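Local coordinates for protein african horse sickness virus (serotype 4) VP7 (African horsesickness virus, PDB 1AHS) that forms, as a homotrimer, the surface of the orbivirus core and binds the structural protein VP3, this fragment being its top domain, at residues G2-S13 and R24-E34. Numbering follows the deposited sequence.
Sequences GPYAGAVEVQQS and RGGYINSNIAE
Tyr4 lays one face of its ring over the CE1 corner of Tyr27, with Tyr4 CG 3.5 Å from Tyr27 CD1, while the ring of Pro3 covers the opposite face. The two tyrosine planes are 36° apart, an oblique pairing, and each hydroxyl is bonded to a backbone carbonyl of helix 46-49, Tyr4 to Leu49 and Tyr27 to Leu48. Ala7 adds its methyl at Tyr27, CB lying 3.7 Å from CD2.

The backbone keeps Tyr4 in place: its N donates to Ser30 O at 3.0 Å, approaching 26° from the carbonyl plane. That carbonyl belongs to the loop between strands 23-27 and 32-37, where Asn29, its CG set between the backbone N and the carbonyl carbon (chi1 73°), turns OD1 back to accept from Asn31 N at 2.6 Å, an Asx turn. Farther along, Gln11 N donates to Tyr27 O at 3.1 Å, and Val10 CA brings a CA-H...O contact to the same oxygen. One water links Glu9 O to Tyr27 N, and another lies between Gln11 O and Ile28 O. Beyond them Ile28 reaches CD1 to within 3.5 Å of Gln11 O, and Ser13 OG stands 3.0 Å from Glu34 OE2.

The irregular 2-13 loop runs beside strand 23-27, the outermost strand within this chain of the larger sheet in the jelly-roll beta-sandwich of the VP7 top domain, and borders the loop that leads into strand 32-37. Pro3 and Tyr4 also touch Val122 of strand 116-122, and Arg64 of the second subunit bonds Tyr4 O, placing this edge at the trimer interface.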
ATOM      1  N   GLY B   2       2.248  -1.868 -14.757  1.00 47.43           N
ATOM      2  CA  GLY B   2       3.100  -0.815 -14.237  1.00 40.06           C
ATOM      3  C   GLY B   2       4.500  -1.331 -14.507  1.00 36.64           C
ATOM      4  O   GLY B   2       4.706  -2.541 -14.676  1.00 40.18           O
ATOM      5  N   PRO B   3       5.507  -0.484 -14.412  1.00 30.85           N
ATOM      6  CA  PRO B   3       6.843  -0.977 -14.702  1.00 28.17           C
ATOM      7  C   PRO B   3       7.453  -2.019 -13.811  1.00 33.33           C
ATOM      8  O   PRO B   3       8.403  -2.697 -14.219  1.00 38.11           O
ATOM      9  CB  PRO B   3       7.653   0.287 -14.691  1.00 25.38           C
ATOM     10  CG  PRO B   3       6.948   1.118 -13.679  1.00 27.13           C
ATOM     11  CD  PRO B   3       5.519   0.924 -13.996  1.00 30.80           C
ATOM     12  N   TYR B   4       6.893  -2.211 -12.620  1.00 34.12           N
ATOM     13  CA  TYR B   4       7.512  -3.119 -11.663  1.00 31.04           C
ATOM     14  C   TYR B   4       6.749  -4.401 -11.458  1.00 33.71           C
ATOM     15  O   TYR B   4       6.978  -5.122 -10.479  1.00 34.52           O
ATOM     16  CB  TYR B   4       7.737  -2.404 -10.307  1.00 31.44           C
ATOM     17  CG  TYR B   4       8.442  -1.050 -10.413  1.00 30.65           C
ATOM     18  CD1 TYR B   4       9.481  -0.851 -11.321  1.00 27.67           C
ATOM     19  CD2 TYR B   4       7.951   0.065  -9.744  1.00 26.00           C
ATOM     20  CE1 TYR B   4       9.981   0.435 -11.576  1.00 28.95           C
ATOM     21  CE2 TYR B   4       8.457   1.342  -9.992  1.00 28.05           C
ATOM     22  CZ  TYR B   4       9.456   1.507 -10.915  1.00 27.96           C
ATOM     23  OH  TYR B   4       9.882   2.761 -11.237  1.00 30.28           O
ATOM     24  N   ALA B   5       5.907  -4.745 -12.424  1.00 36.06           N
ATOM     25  CA  ALA B   5       5.105  -5.961 -12.314  1.00 33.09           C
ATOM     26  C   ALA B   5       5.922  -7.244 -12.224  1.00 31.26           C
ATOM     27  O   ALA B   5       5.522  -8.170 -11.542  1.00 36.45           O
ATOM     28  CB  ALA B   5       4.080  -6.034 -13.454  1.00 33.80           C
ATOM     29  N   GLY B   6       7.129  -7.247 -12.764  1.00 28.85           N
ATOM     30  CA  GLY B   6       7.927  -8.455 -12.745  1.00 29.61           C
ATOM     31  C   GLY B   6       8.856  -8.656 -11.586  1.00 33.95           C
ATOM     32  O   GLY B   6       9.664  -9.575 -11.604  1.00 41.84           O
ATOM     33  N   ALA B   7       8.757  -7.792 -10.585  1.00 36.09           N
ATOM     34  CA  ALA B   7       9.591  -7.871  -9.395  1.00 32.72           C
ATOM     35  C   ALA B   7       9.261  -9.212  -8.775  1.00 33.20           C
ATOM     36  O   ALA B   7       8.095  -9.598  -8.735  1.00 32.75           O
ATOM     37  CB  ALA B   7       9.191  -6.763  -8.447  1.00 31.27           C
ATOM     38  N   VAL B   8      10.250  -9.927  -8.272  1.00 31.11           N
ATOM     39  CA  VAL B   8       9.928 -11.210  -7.675  1.00 28.09           C
ATOM     40  C   VAL B   8       9.607 -11.198  -6.163  1.00 30.05           C
ATOM     41  O   VAL B   8       9.309 -12.236  -5.570  1.00 31.84           O
ATOM     42  CB  VAL B   8      11.000 -12.228  -8.000  1.00 31.05           C
ATOM     43  CG1 VAL B   8      10.968 -12.533  -9.469  1.00 29.32           C
ATOM     44  CG2 VAL B   8      12.331 -11.678  -7.639  1.00 31.01           C
ATOM     45  N   GLU B   9       9.686 -10.023  -5.544  1.00 29.15           N
ATOM     46  CA  GLU B   9       9.381  -9.871  -4.149  1.00 23.21           C
ATOM     47  C   GLU B   9       9.065  -8.419  -3.926  1.00 25.28           C
ATOM     48  O   GLU B   9       9.473  -7.562  -4.696  1.00 25.00           O
ATOM     49  CB  GLU B   9      10.548 -10.296  -3.280  1.00 23.94           C
ATOM     50  CG  GLU B   9      11.762  -9.438  -3.424  1.00 29.40           C
ATOM     51  CD  GLU B   9      12.947  -9.970  -2.614  1.00 37.86           C
ATOM     52  OE1 GLU B   9      12.963 -11.198  -2.347  1.00 34.55           O
ATOM     53  OE2 GLU B   9      13.847  -9.157  -2.234  1.00 44.82           O
ATOM     54  N   VAL B  10       8.225  -8.175  -2.934  1.00 27.81           N
ATOM     55  CA  VAL B  10       7.814  -6.839  -2.550  1.00 19.88           C
ATOM     56  C   VAL B  10       7.979  -6.770  -1.021  1.00 22.76           C
ATOM     57  O   VAL B  10       8.419  -7.734  -0.379  1.00 22.69           O
ATOM     58  CB  VAL B  10       6.352  -6.553  -3.007  1.00 18.56           C
ATOM     59  CG1 VAL B  10       6.280  -6.515  -4.500  1.00 16.32           C
ATOM     60  CG2 VAL B  10       5.406  -7.602  -2.498  1.00 19.07           C
ATOM     61  N   GLN B  11       7.747  -5.619  -0.428  1.00 21.76           N
ATOM     62  CA  GLN B  11       7.871  -5.540   0.996  1.00 14.76           C
ATOM     63  C   GLN B  11       6.785  -4.659   1.539  1.00 18.44           C
ATOM     64  O   GLN B  11       6.055  -3.999   0.793  1.00 19.93           O
ATOM     65  CB  GLN B  11       9.254  -5.068   1.382  1.00 18.61           C
ATOM     66  CG  GLN B  11       9.815  -3.954   0.569  1.00 19.97           C
ATOM     67  CD  GLN B  11      11.286  -3.795   0.834  1.00 23.75           C
ATOM     68  OE1 GLN B  11      11.693  -2.983   1.663  1.00 30.94           O
ATOM     69  NE2 GLN B  11      12.101  -4.594   0.153  1.00 23.11           N
ATOM     70  N   GLN B  12       6.586  -4.715   2.844  1.00 19.94           N
ATOM     71  CA  GLN B  12       5.532  -3.913   3.418  1.00 20.37           C
ATOM     72  C   GLN B  12       5.949  -2.509   3.295  1.00 19.16           C
ATOM     73  O   GLN B  12       7.065  -2.154   3.617  1.00 22.69           O
ATOM     74  CB  GLN B  12       5.320  -4.240   4.893  1.00 17.52           C
ATOM     75  CG  GLN B  12       4.283  -3.356   5.562  1.00 18.56           C
ATOM     76  CD  GLN B  12       4.196  -3.538   7.056  1.00 18.90           C
ATOM     77  OE1 GLN B  12       5.198  -3.685   7.746  1.00 18.98           O
ATOM     78  NE2 GLN B  12       2.991  -3.460   7.572  1.00 22.03           N
ATOM     79  N   SER B  13       5.000  -1.694   2.914  1.00 23.65           N
ATOM     80  CA  SER B  13       5.216  -0.276   2.778  1.00 25.14           C
ATOM     81  C   SER B  13       5.428   0.435   4.099  1.00 23.07           C
ATOM     82  O   SER B  13       4.631   0.292   5.013  1.00 29.35           O
ATOM     83  CB  SER B  13       3.999   0.357   2.127  1.00 25.58           C
ATOM     84  OG  SER B  13       3.983   1.752   2.371  1.00 26.52           O
ATOM     85  N   ARG B  24      18.568   1.550   0.831  1.00 33.97           N
ATOM     86  CA  ARG B  24      18.015   0.315   0.289  1.00 27.09           C
ATOM     87  C   ARG B  24      16.670   0.623  -0.275  1.00 25.59           C
ATOM     88  O   ARG B  24      15.935   1.450   0.245  1.00 27.63           O
ATOM     89  CB  ARG B  24      17.911  -0.850   1.275  1.00 27.62           C
ATOM     90  CG  ARG B  24      17.537  -2.150   0.503  1.00 32.20           C
ATOM     91  CD  ARG B  24      17.762  -3.458   1.272  1.00 32.38           C
ATOM     92  NE  ARG B  24      17.263  -4.643   0.552  1.00 39.71           N
ATOM     93  CZ  ARG B  24      15.994  -4.839   0.176  1.00 39.63           C
ATOM     94  NH1 ARG B  24      15.061  -3.928   0.436  1.00 45.21           N
ATOM     95  NH2 ARG B  24      15.649  -5.966  -0.440  1.00 44.49           N
ATOM     96  N   GLY B  25      16.431   0.064  -1.446  1.00 24.27           N
ATOM     97  CA  GLY B  25      15.171   0.253  -2.136  1.00 22.83           C
ATOM     98  C   GLY B  25      14.539  -1.106  -2.366  1.00 25.59           C
ATOM     99  O   GLY B  25      15.202  -2.163  -2.294  1.00 22.95           O
ATOM    100  N   GLY B  26      13.240  -1.070  -2.622  1.00 24.35           N
ATOM    101  CA  GLY B  26      12.478  -2.284  -2.857  1.00 25.01           C
ATOM    102  C   GLY B  26      11.151  -1.903  -3.448  1.00 24.03           C
ATOM    103  O   GLY B  26      10.787  -0.728  -3.439  1.00 28.23           O
ATOM    104  N   TYR B  27      10.402  -2.873  -3.931  1.00 22.81           N
ATOM    105  CA  TYR B  27       9.140  -2.538  -4.541  1.00 20.58           C
ATOM    106  C   TYR B  27       8.012  -2.790  -3.617  1.00 21.75           C
ATOM    107  O   TYR B  27       8.097  -3.670  -2.769  1.00 20.36           O
ATOM    108  CB  TYR B  27       8.987  -3.358  -5.794  1.00 19.17           C
ATOM    109  CG  TYR B  27      10.133  -3.099  -6.734  1.00 22.58           C
ATOM    110  CD1 TYR B  27      10.174  -1.935  -7.497  1.00 24.39           C
ATOM    111  CD2 TYR B  27      11.178  -4.011  -6.861  1.00 30.73           C
ATOM    112  CE1 TYR B  27      11.215  -1.685  -8.365  1.00 26.60           C
ATOM    113  CE2 TYR B  27      12.242  -3.769  -7.740  1.00 27.61           C
ATOM    114  CZ  TYR B  27      12.243  -2.606  -8.487  1.00 26.77           C
ATOM    115  OH  TYR B  27      13.246  -2.378  -9.388  1.00 29.00           O
ATOM    116  N   ILE B  28       6.971  -1.990  -3.764  1.00 19.99           N
ATOM    117  CA  ILE B  28       5.763  -2.122  -2.963  1.00 22.87           C
ATOM    118  C   ILE B  28       4.683  -2.822  -3.811  1.00 25.34           C
ATOM    119  O   ILE B  28       3.917  -3.656  -3.320  1.00 25.39           O
ATOM    120  CB  ILE B  28       5.265  -0.746  -2.525  1.00 19.87           C
ATOM    121  CG1 ILE B  28       6.306  -0.082  -1.628  1.00 18.89           C
ATOM    122  CG2 ILE B  28       3.997  -0.855  -1.772  1.00 16.38           C
ATOM    123  CD1 ILE B  28       6.994  -0.997  -0.653  1.00 16.09           C
ATOM    124  N   ASN B  29       4.652  -2.494  -5.099  1.00 27.63           N
ATOM    125  CA  ASN B  29       3.693  -3.063  -6.027  1.00 25.34           C
ATOM    126  C   ASN B  29       4.118  -2.649  -7.437  1.00 25.47           C
ATOM    127  O   ASN B  29       5.204  -2.141  -7.603  1.00 25.47           O
ATOM    128  CB  ASN B  29       2.260  -2.617  -5.674  1.00 28.33           C
ATOM    129  CG  ASN B  29       1.958  -1.152  -6.018  1.00 26.49           C
ATOM    130  OD1 ASN B  29       2.521  -0.585  -6.942  1.00 32.59           O
ATOM    131  ND2 ASN B  29       0.995  -0.570  -5.315  1.00 25.50           N
ATOM    132  N   SER B  30       3.284  -2.879  -8.442  1.00 27.39           N
ATOM    133  CA  SER B  30       3.592  -2.525  -9.831  1.00 28.93           C
ATOM    134  C   SER B  30       4.018  -1.127 -10.122  1.00 29.79           C
ATOM    135  O   SER B  30       4.677  -0.916 -11.133  1.00 34.56           O
ATOM    136  CB  SER B  30       2.386  -2.739 -10.713  1.00 25.78           C
ATOM    137  OG  SER B  30       2.182  -4.104 -10.755  1.00 44.38           O
ATOM    138  N   ASN B  31       3.541  -0.160  -9.349  1.00 24.95           N
ATOM    139  CA  ASN B  31       3.863   1.225  -9.619  1.00 26.22           C
ATOM    140  C   ASN B  31       4.593   2.038  -8.551  1.00 26.41           C
ATOM    141  O   ASN B  31       5.005   3.178  -8.800  1.00 26.42           O
ATOM    142  CB  ASN B  31       2.586   1.944 -10.063  1.00 38.98           C
ATOM    143  CG  ASN B  31       2.203   1.586 -11.482  1.00 49.67           C
ATOM    144  OD1 ASN B  31       1.873   0.436 -11.750  1.00 61.37           O
ATOM    145  ND2 ASN B  31       2.275   2.554 -12.410  1.00 54.89           N
ATOM    146  N   ILE B  32       4.892   1.403  -7.427  1.00 23.77           N
ATOM    147  CA  ILE B  32       5.513   2.091  -6.329  1.00 19.05           C
ATOM    148  C   ILE B  32       6.762   1.406  -5.803  1.00 20.24           C
ATOM    149  O   ILE B  32       6.797   0.189  -5.597  1.00 20.17           O
ATOM    150  CB  ILE B  32       4.462   2.252  -5.202  1.00 17.61           C
ATOM    151  CG1 ILE B  32       3.235   2.940  -5.761  1.00 15.05           C
ATOM    152  CG2 ILE B  32       4.986   3.082  -4.068  1.00 18.01           C
ATOM    153  CD1 ILE B  32       2.235   3.280  -4.714  1.00 17.21           C
ATOM    154  N   ALA B  33       7.782   2.206  -5.543  1.00 19.01           N
ATOM    155  CA  ALA B  33       9.028   1.708  -5.009  1.00 17.71           C
ATOM    156  C   ALA B  33       9.348   2.670  -3.857  1.00 17.31           C
ATOM    157  O   ALA B  33       8.864   3.805  -3.855  1.00 18.62           O
ATOM    158  CB  ALA B  33      10.097   1.779  -6.089  1.00 16.27           C
ATOM    159  N   GLU B  34      10.134   2.251  -2.882  1.00 21.57           N
ATOM    160  CA  GLU B  34      10.481   3.133  -1.777  1.00 18.33           C
ATOM    161  C   GLU B  34      11.955   2.970  -1.466  1.00 18.34           C
ATOM    162  O   GLU B  34      12.478   1.873  -1.582  1.00 21.12           O
ATOM    163  CB  GLU B  34       9.714   2.724  -0.515  1.00 22.90           C
ATOM    164  CG  GLU B  34       8.212   3.008  -0.523  1.00 18.97           C
ATOM    165  CD  GLU B  34       7.495   2.632   0.777  1.00 19.47           C
ATOM    166  OE1 GLU B  34       8.106   2.045   1.714  1.00 23.21           O
ATOM    167  OE2 GLU B  34       6.277   2.910   0.858  1.00 24.91           O
TER
HETATM  168  O   HOH W   1      11.661  -5.745  -3.309  1.00 38.80           O
HETATM  169  O   HOH W   2       3.663  -4.455  -0.678  1.00 26.35           O